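'Carboxyl esterase 2 (Tuber melanosporum Mel28, PDB 5MIF) probably hydrolyses carboxylic esters, as one of a family of archaea-like carboxylesterases from a mycorrhizal truffle. Local coordinates at residues A92-P97 and E175-D180. Residues are numbered along the deposited sequence; the frame is centred on the assembly and turned at random.
Sequences AYLYKP and EKLGVD
With CG anti to its backbone N (chi1 -178°), Leu94 carries that carbon toward residues 175-180, and from it CD1 and CD2 branch to meet Val179 and Leu177; in Lys96 the bend at chi3 (-86°) sets the direction of CE, and NZ, one bond further on, meets Leu177 O. The forked end of Leu94 suits a place between two apolar partners: CD2 lies 3.6 Å from Leu177 CB and 3.8 Å from Leu177 CD1, and CD1 is 4.1 Å from Val179 CG1. The Leu177 side chain also touches Lys78 and Leu80 of strand 75-82. In this alpha/beta hydrolase fold, strand 90-97 belongs to the antiparallel start of the central sheet, and residues 175-178 lead from helix 158-173 into the short strand 179-180. Leu94 and Lys96 meet this segment, whereas Tyr95 packs against helix 129-139. Lys96 NZ donates to Leu177 O over 3.1 Å, tilted 29° from the carbonyl plane; with 8.7 Å between Lys96 CA and Val179 CA, a long flexible chain is needed to bridge the backbones. An alanine here would probably leave Leu177 O without this donor and without the methylenes beside it. Gly178 follows with a positive phi, at which a side chain would press on the preceding carbonyl oxygen, and Gly178 N bonds to Glu175 O at 3.0 Å to close the turn.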
loop_
_atom_site.group_PDB
_atom_site.type_symbol
_atom_site.label_atom_id
_atom_site.label_comp_id
_atom_site.label_asym_id
_atom_site.label_seq_id
_atom_site.Cartn_x
_atom_site.Cartn_y
_atom_site.Cartn_z
ATOM N N ALA A 92 21.066 -13.887 18.015
ATOM C CA ALA A 92 19.692 -13.467 17.771
ATOM C C ALA A 92 19.176 -12.632 18.942
ATOM O O ALA A 92 19.545 -12.865 20.098
ATOM C CB ALA A 92 18.794 -14.690 17.532
ATOM N N TYR A 93 18.341 -11.645 18.635
ATOM C CA TYR A 93 17.686 -10.867 19.666
ATOM C C TYR A 93 16.174 -11.137 19.633
ATOM O O TYR A 93 15.535 -10.944 18.604
ATOM C CB TYR A 93 17.960 -9.374 19.483
ATOM C CG TYR A 93 19.431 -8.993 19.530
ATOM C CD1 TYR A 93 20.235 -9.093 18.396
ATOM C CD2 TYR A 93 20.024 -8.570 20.716
ATOM C CE1 TYR A 93 21.595 -8.756 18.438
ATOM C CE2 TYR A 93 21.373 -8.230 20.771
ATOM C CZ TYR A 93 22.154 -8.330 19.633
ATOM O OH TYR A 93 23.489 -7.993 19.698
ATOM N N LEU A 94 15.594 -11.559 20.754
ATOM C CA LEU A 94 14.141 -11.710 20.811
ATOM C C LEU A 94 13.528 -10.477 21.465
ATOM O O LEU A 94 13.745 -10.224 22.646
ATOM C CB LEU A 94 13.736 -12.967 21.579
ATOM C CG LEU A 94 12.224 -13.252 21.671
ATOM C CD1 LEU A 94 11.644 -13.535 20.283
ATOM C CD2 LEU A 94 11.930 -14.406 22.618
ATOM N N TYR A 95 12.773 -9.710 20.690
ATOM C CA TYR A 95 12.102 -8.530 21.219
ATOM C C TYR A 95 10.619 -8.804 21.430
ATOM O O TYR A 95 9.946 -9.276 20.513
ATOM C CB TYR A 95 12.270 -7.342 20.290
ATOM C CG TYR A 95 13.698 -6.974 19.951
ATOM C CD1 TYR A 95 14.561 -6.439 20.913
ATOM C CD2 TYR A 95 14.161 -7.098 18.649
ATOM C CE1 TYR A 95 15.866 -6.063 20.571
ATOM C CE2 TYR A 95 15.443 -6.739 18.302
ATOM C CZ TYR A 95 16.293 -6.224 19.254
ATOM O OH TYR A 95 17.561 -5.872 18.849
ATOM N N LYS A 96 10.124 -8.529 22.637
ATOM C CA LYS A 96 8.708 -8.737 22.977
ATOM C C LYS A 96 8.033 -7.474 23.493
ATOM O O LYS A 96 8.597 -6.771 24.320
ATOM C CB LYS A 96 8.558 -9.832 24.036
ATOM C CG LYS A 96 9.153 -11.163 23.665
ATOM C CD LYS A 96 8.664 -12.250 24.604
ATOM C CE LYS A 96 9.546 -12.292 25.838
ATOM N NZ LYS A 96 9.017 -13.212 26.865
ATOM N N PRO A 97 6.824 -7.180 23.003
ATOM C CA PRO A 97 6.074 -6.062 23.586
ATOM C C PRO A 97 5.758 -6.297 25.078
ATOM O O PRO A 97 5.661 -7.434 25.536
ATOM C CB PRO A 97 4.783 -6.044 22.769
ATOM C CG PRO A 97 4.619 -7.465 22.308
ATOM C CD PRO A 97 6.018 -7.955 22.041
ATOM N N GLU A 175 8.524 -21.657 22.355
ATOM C CA GLU A 175 7.470 -21.733 23.354
ATOM C C GLU A 175 8.024 -21.392 24.735
ATOM O O GLU A 175 7.384 -20.680 25.504
ATOM C CB GLU A 175 6.826 -23.116 23.352
ATOM C CG GLU A 175 5.536 -23.185 24.151
ATOM C CD GLU A 175 4.743 -24.449 23.878
ATOM O OE1 GLU A 175 5.001 -25.104 22.845
ATOM O OE2 GLU A 175 3.846 -24.767 24.686
ATOM N N LYS A 176 9.254 -21.821 25.001
ATOM C CA LYS A 176 9.897 -21.590 26.289
ATOM C C LYS A 176 10.286 -20.135 26.487
ATOM O O LYS A 176 10.558 -19.701 27.607
ATOM C CB LYS A 176 11.165 -22.443 26.367
ATOM C CG LYS A 176 10.929 -23.922 26.130
ATOM C CD LYS A 176 12.251 -24.651 25.973
ATOM C CE LYS A 176 12.055 -26.150 25.869
ATOM N NZ LYS A 176 13.296 -26.793 25.379
ATOM N N LEU A 177 10.253 -19.368 25.407
ATOM C CA LEU A 177 10.527 -17.937 25.478
ATOM C C LEU A 177 9.247 -17.116 25.424
ATOM O O LEU A 177 9.289 -15.886 25.416
ATOM C CB LEU A 177 11.461 -17.518 24.344
ATOM C CG LEU A 177 12.855 -18.140 24.375
ATOM C CD1 LEU A 177 13.622 -17.748 23.128
ATOM C CD2 LEU A 177 13.597 -17.724 25.640
ATOM N N GLY A 178 8.109 -17.800 25.361
ATOM C CA GLY A 178 6.832 -17.112 25.404
ATOM C C GLY A 178 6.324 -16.694 24.037
ATOM O O GLY A 178 5.498 -15.793 23.938
ATOM N N VAL A 179 6.831 -17.322 22.978
ATOM C CA VAL A 179 6.318 -17.040 21.644
ATOM C C VAL A 179 5.762 -18.315 21.046
ATOM O O VAL A 179 6.099 -19.423 21.468
ATOM C CB VAL A 179 7.387 -16.445 20.692
ATOM C CG1 VAL A 179 7.966 -15.168 21.273
ATOM C CG2 VAL A 179 8.480 -17.466 20.404
ATOM N N ASP A 180 4.907 -18.143 20.050
ATOM C CA ASP A 180 4.241 -19.265 19.415
ATOM C C ASP A 180 4.844 -19.541 18.046
ATOM O O ASP A 180 4.540 -18.845 17.081
ATOM C CB ASP A 180 2.737 -18.971 19.307
ATOM C CG ASP A 180 1.960 -20.090 18.641
ATOM O OD1 ASP A 180 2.530 -21.175 18.390
ATOM O OD2 ASP A 180 0.773 -19.855 18.338
#